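Local atomic coordinates of AP endonuclease, family protein 2 (Mycobacterium smegmatis, PDB entry 5TNV), a protein that binds a magnesium ion in a xylose isomerase-like TIM barrel and may act as an endonuclease. Residues A135-G141 against I188-E193; L220-N226 against S248-K254. All blocks are in the same frame, centred on the assembly; numbering follows the deposited sequence.

Contact 1: residues A135-G141 against I188-E193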
# COMPACT_ATOMS: atom_id res chain seq x y z
N ALA A 135 -10.38 -16.47 -27.06
CA ALA A 135 -10.14 -15.07 -26.76
C ALA A 135 -11.05 -14.17 -27.60
O ALA A 135 -11.39 -14.49 -28.75
CB ALA A 135 -8.69 -14.69 -27.02
N THR A 136 -11.44 -13.05 -27.02
CA THR A 136 -12.42 -12.15 -27.68
C THR A 136 -11.84 -10.80 -28.06
O THR A 136 -12.54 -10.00 -28.69
CB THR A 136 -13.68 -11.95 -26.82
OG1 THR A 136 -13.29 -11.31 -25.60
CG2 THR A 136 -14.35 -13.28 -26.51
N ILE A 137 -10.57 -10.53 -27.71
CA ILE A 137 -9.93 -9.26 -27.98
C ILE A 137 -8.50 -9.48 -28.43
O ILE A 137 -7.77 -10.27 -27.81
CB ILE A 137 -9.91 -8.37 -26.70
CG1 ILE A 137 -11.29 -7.89 -26.28
CG2 ILE A 137 -8.88 -7.21 -26.84
CD1 ILE A 137 -11.87 -6.83 -27.25
N VAL A 138 -8.11 -8.75 -29.48
CA VAL A 138 -6.71 -8.48 -29.76
C VAL A 138 -6.53 -6.97 -29.52
O VAL A 138 -7.32 -6.17 -30.05
CB VAL A 138 -6.29 -8.90 -31.16
CG1 VAL A 138 -4.89 -8.39 -31.54
CG2 VAL A 138 -6.40 -10.42 -31.28
N ASN A 139 -5.53 -6.60 -28.74
CA ASN A 139 -5.27 -5.22 -28.35
C ASN A 139 -3.96 -4.75 -28.98
O ASN A 139 -2.95 -5.44 -28.95
CB ASN A 139 -5.19 -5.17 -26.82
CG ASN A 139 -4.69 -3.89 -26.23
OD1 ASN A 139 -5.48 -3.00 -25.90
ND2 ASN A 139 -3.38 -3.76 -26.10
N THR A 140 -4.02 -3.53 -29.53
CA THR A 140 -2.85 -2.86 -30.08
C THR A 140 -2.78 -1.44 -29.54
O THR A 140 -3.81 -0.83 -29.23
CB THR A 140 -2.91 -2.92 -31.62
OG1 THR A 140 -1.68 -2.53 -32.19
CG2 THR A 140 -4.01 -2.04 -32.20
N GLY A 141 -1.58 -0.90 -29.46
CA GLY A 141 -1.41 0.49 -29.11
C GLY A 141 -0.26 1.10 -29.89
O GLY A 141 0.37 0.45 -30.72
N ILE A 188 -14.57 -11.41 -33.20
CA ILE A 188 -13.92 -10.80 -32.07
C ILE A 188 -13.81 -9.31 -32.33
O ILE A 188 -14.34 -8.78 -33.30
CB ILE A 188 -12.55 -11.47 -31.81
CG1 ILE A 188 -11.51 -11.21 -32.88
CG2 ILE A 188 -12.71 -12.95 -31.54
CD1 ILE A 188 -10.08 -11.45 -32.44
N GLN A 189 -13.11 -8.58 -31.44
CA GLN A 189 -12.88 -7.16 -31.65
C GLN A 189 -11.42 -6.80 -31.44
O GLN A 189 -10.67 -7.52 -30.74
CB GLN A 189 -13.76 -6.30 -30.76
CG GLN A 189 -15.24 -6.48 -31.01
CD GLN A 189 -16.10 -5.49 -30.22
OE1 GLN A 189 -15.66 -4.46 -29.78
NE2 GLN A 189 -17.36 -5.83 -30.09
N LEU A 190 -11.04 -5.68 -32.05
CA LEU A 190 -9.77 -5.00 -31.81
C LEU A 190 -9.95 -3.93 -30.73
O LEU A 190 -10.97 -3.23 -30.76
CB LEU A 190 -9.29 -4.35 -33.10
CG LEU A 190 -7.87 -3.77 -33.08
CD1 LEU A 190 -6.86 -4.90 -33.14
CD2 LEU A 190 -7.72 -2.80 -34.23
N SER A 191 -8.98 -3.80 -29.85
CA SER A 191 -8.98 -2.72 -28.87
C SER A 191 -7.71 -1.88 -29.05
O SER A 191 -6.66 -2.41 -29.40
CB SER A 191 -9.09 -3.25 -27.45
OG SER A 191 -9.46 -2.20 -26.55
N LEU A 192 -7.86 -0.58 -28.78
CA LEU A 192 -6.80 0.40 -28.90
C LEU A 192 -6.41 0.95 -27.54
O LEU A 192 -7.19 1.58 -26.85
CB LEU A 192 -7.25 1.58 -29.77
CG LEU A 192 -7.89 1.23 -31.12
CD1 LEU A 192 -8.31 2.51 -31.82
CD2 LEU A 192 -6.91 0.41 -31.97
N GLU A 193 -5.17 0.64 -27.13
CA GLU A 193 -4.69 0.94 -25.78
C GLU A 193 -4.25 2.39 -25.65
O GLU A 193 -3.25 2.82 -26.25
CB GLU A 193 -3.54 -0.02 -25.43
CG GLU A 193 -3.01 0.15 -24.05
CD GLU A 193 -1.92 -0.87 -23.71
OE1 GLU A 193 -1.76 -1.85 -24.45
OE2 GLU A 193 -1.25 -0.69 -22.65
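Thr140, Ile188 and Val138 have the most surface buried where the parallel strands 137-141 and 189-193 pair. On the face that carries Val138 and Thr140, the methyl CG2 of Thr140 lies side by side with Leu192, 3.8 Å from its CD2, and also reaches CD1 of Leu190. Ile188, just before its strand, turns toward segment 135-141: CG1 stands between backbone N and carbonyl carbon (chi1 68°), which carries CD1 to 4.0 Å from Val138 CG2, while its CG2 rests against Ala135 O at 3.4 Å. The backbone ladder runs through Gln189 N to Thr136 O, Val138 N to Gln189 O, Ser191 N to Val138 O, Thr140 N to Ser191 O and Glu193 N to Thr140 O, with CA-H...O contacts between. The other face is polar toward its C-terminal end. There Asn139 crosses Glu193 at about a right angle and donates an N-H of ND2 to Glu193 OE1 at 3.0 Å, meeting that oxygen on its anti side, 24° out of the carboxylate plane. This bond should restrain the rotation of the carboxylate, whose OE2 binds magnesium, and Asn139 is held in turn through OD1 by Asn221. Helices 116-133 and 169-185 pack over the face of Val138 and Leu190; strand 99-104 continues the sheet beside 137-141, strand 218-221 beside 189-193.

Contact 2: residues L220-N226 against S248-K254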
# COMPACT_ATOMS: atom_id res chain seq x y z
N LEU A 220 -11.95 1.28 -27.62
CA LEU A 220 -10.85 1.73 -26.77
C LEU A 220 -10.56 0.73 -25.65
O LEU A 220 -11.45 0.04 -25.14
CB LEU A 220 -11.15 3.10 -26.15
CG LEU A 220 -11.29 4.26 -27.12
CD1 LEU A 220 -11.66 5.52 -26.32
CD2 LEU A 220 -10.00 4.45 -27.91
N ASN A 221 -9.32 0.79 -25.19
CA ASN A 221 -8.85 0.14 -23.96
C ASN A 221 -8.38 1.30 -23.07
O ASN A 221 -7.28 1.85 -23.30
CB ASN A 221 -7.73 -0.84 -24.26
CG ASN A 221 -6.97 -1.26 -23.03
OD1 ASN A 221 -7.37 -0.98 -21.90
ND2 ASN A 221 -5.86 -1.96 -23.25
N PRO A 222 -9.17 1.72 -22.10
CA PRO A 222 -8.91 2.90 -21.31
C PRO A 222 -7.93 2.59 -20.17
O PRO A 222 -8.30 2.56 -18.99
CB PRO A 222 -10.30 3.31 -20.82
CG PRO A 222 -10.98 2.00 -20.60
CD PRO A 222 -10.49 1.13 -21.74
N ASP A 223 -6.66 2.37 -20.54
CA ASP A 223 -5.60 2.02 -19.56
C ASP A 223 -5.13 3.32 -18.91
O ASP A 223 -4.00 3.77 -19.13
CB ASP A 223 -4.50 1.28 -20.26
CG ASP A 223 -3.45 0.69 -19.33
OD1 ASP A 223 -3.54 0.87 -18.08
OD2 ASP A 223 -2.51 0.04 -19.86
N LEU A 224 -6.03 3.93 -18.13
CA LEU A 224 -5.76 5.29 -17.67
C LEU A 224 -4.74 5.31 -16.55
O LEU A 224 -4.21 6.42 -16.25
CB LEU A 224 -7.04 6.04 -17.31
CG LEU A 224 -8.05 6.16 -18.44
CD1 LEU A 224 -9.17 7.12 -18.05
CD2 LEU A 224 -7.42 6.56 -19.75
N GLY A 225 -4.37 4.20 -15.96
CA GLY A 225 -3.20 4.18 -15.11
C GLY A 225 -1.96 4.71 -15.85
O GLY A 225 -1.10 5.33 -15.22
N ASN A 226 -1.88 4.48 -17.15
CA ASN A 226 -0.77 4.99 -17.93
C ASN A 226 -0.63 6.53 -17.80
O ASN A 226 0.47 7.06 -17.85
CB ASN A 226 -0.90 4.65 -19.40
CG ASN A 226 -0.73 3.18 -19.69
OD1 ASN A 226 -0.09 2.45 -18.90
ND2 ASN A 226 -1.26 2.72 -20.81
N SER A 248 -15.38 1.86 -24.86
CA SER A 248 -14.42 0.85 -24.44
C SER A 248 -14.93 -0.58 -24.59
O SER A 248 -16.03 -0.92 -24.16
CB SER A 248 -14.01 1.14 -22.99
OG SER A 248 -13.33 2.36 -22.88
N ASN A 249 -14.04 -1.43 -25.10
CA ASN A 249 -14.38 -2.86 -25.32
C ASN A 249 -13.42 -3.81 -24.61
O ASN A 249 -13.56 -5.02 -24.77
CB ASN A 249 -14.51 -3.19 -26.80
CG ASN A 249 -13.18 -3.05 -27.53
OD1 ASN A 249 -12.21 -2.50 -27.04
ND2 ASN A 249 -13.15 -3.49 -28.78
N PHE A 250 -12.47 -3.30 -23.85
CA PHE A 250 -11.41 -4.08 -23.20
C PHE A 250 -10.79 -3.15 -22.16
O PHE A 250 -10.89 -1.95 -22.31
CB PHE A 250 -10.38 -4.49 -24.26
CG PHE A 250 -9.19 -5.28 -23.75
CD1 PHE A 250 -9.37 -6.42 -22.98
CD2 PHE A 250 -7.89 -4.91 -24.09
CE1 PHE A 250 -8.31 -7.17 -22.54
CE2 PHE A 250 -6.81 -5.67 -23.65
CZ PHE A 250 -7.01 -6.81 -22.91
N TRP A 251 -10.12 -3.70 -21.16
CA TRP A 251 -9.64 -2.82 -20.08
C TRP A 251 -8.39 -3.41 -19.40
O TRP A 251 -8.50 -4.30 -18.59
CB TRP A 251 -10.78 -2.61 -19.09
CG TRP A 251 -10.64 -1.42 -18.17
CD1 TRP A 251 -9.60 -0.54 -17.99
CD2 TRP A 251 -11.69 -0.98 -17.29
NE1 TRP A 251 -9.95 0.39 -17.04
CE2 TRP A 251 -11.22 0.16 -16.61
CE3 TRP A 251 -12.96 -1.46 -17.06
CZ2 TRP A 251 -12.02 0.81 -15.68
CZ3 TRP A 251 -13.78 -0.81 -16.12
CH2 TRP A 251 -13.29 0.31 -15.44
N HIS A 252 -7.24 -2.82 -19.71
CA HIS A 252 -6.03 -2.93 -18.89
C HIS A 252 -6.28 -2.04 -17.66
O HIS A 252 -6.47 -0.83 -17.81
CB HIS A 252 -4.80 -2.42 -19.62
CG HIS A 252 -4.21 -3.28 -20.67
ND1 HIS A 252 -2.99 -2.97 -21.22
CD2 HIS A 252 -4.71 -4.42 -21.25
CE1 HIS A 252 -2.77 -3.93 -22.11
NE2 HIS A 252 -3.74 -4.82 -22.16
N ILE A 253 -6.26 -2.65 -16.50
CA ILE A 253 -6.76 -1.97 -15.29
C ILE A 253 -5.67 -2.02 -14.21
O ILE A 253 -5.36 -3.09 -13.68
CB ILE A 253 -8.11 -2.58 -14.88
CG1 ILE A 253 -8.71 -1.82 -13.68
CG2 ILE A 253 -8.07 -4.07 -14.63
CD1 ILE A 253 -10.18 -2.13 -13.42
N LYS A 254 -5.14 -0.85 -13.89
CA LYS A 254 -4.06 -0.72 -12.89
C LYS A 254 -4.19 0.63 -12.21
O LYS A 254 -4.85 1.56 -12.70
CB LYS A 254 -2.67 -0.93 -13.51
CG LYS A 254 -2.26 0.06 -14.57
CD LYS A 254 -0.80 -0.10 -14.96
CE LYS A 254 -0.34 0.76 -16.14
NZ LYS A 254 -0.92 0.27 -17.42
O HOH W 1 -5.37 1.38 -16.10
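Asn221 stands its amide nearly upright on the His252 ring, ND2 3.3 Å above the plane and over its centre, the planes 76° apart; ND2 is hydrogen-bonded to Asn139 OD1. With CG opposite the backbone N (chi1 165°), the Asn221 amide reaches segment 248-254, where OD1 accepts the backbone N-H of His252 at 2.9 Å, so one side chain both holds the backbone and covers a ring face. Asp223 approaches the same imidazole from the edge: its OD2 stands near the ring plane, 3.3 Å from His252 ND1, where both are ligands of magnesium; the other ring nitrogen, NE2, is hydrogen-bonded to Ser104 OG. Asp223 OD1 forms a salt bridge with Lys254 NZ, which meets it on its syn side at 2.8 Å. Lys254 bends at its last torsion (chi4 -71°), and NZ also donates to Asn226 OD1 from above the amide plane and forms a second salt bridge with Glu300. A water donates to Asp223 OD1 and accepts from Gly225 N, just past the inverse gamma turns centred on Pro222 and Asp223, and from Lys254 N. Farther from the metal, Pro222 lays CG over the five-membered ring of Trp251 in a CH-pi contact, 4.0 Å from its centroid, with Ile253 CD1 over the opposite indole face. Glu193 completes the protein ligands of the magnesium, a carboxylate and histidine site at the C-terminal end of the strands, where TIM barrels characteristically place active sites.

Both contacts are buried and join neighbouring parts of one barrel, meeting where strand 189-193 pairs with strand 218-221 through Leu192 O and Asn221 N. Contact 1 is a regular parallel strand pair, held by a backbone ladder with apolar packing toward the helices. Contact 2 has a single backbone bridge, and side-chain bonds, a salt bridge and a water do much of the joining between its turn and strand. The magnesium site unites them: Glu193 comes from contact 1, Asp223 and His252 from contact 2. Farther from the metal, Ser191 OG lies 2.8 Å from Asn249 OD1, probably a hydrogen bond, adding a further polar link between the two.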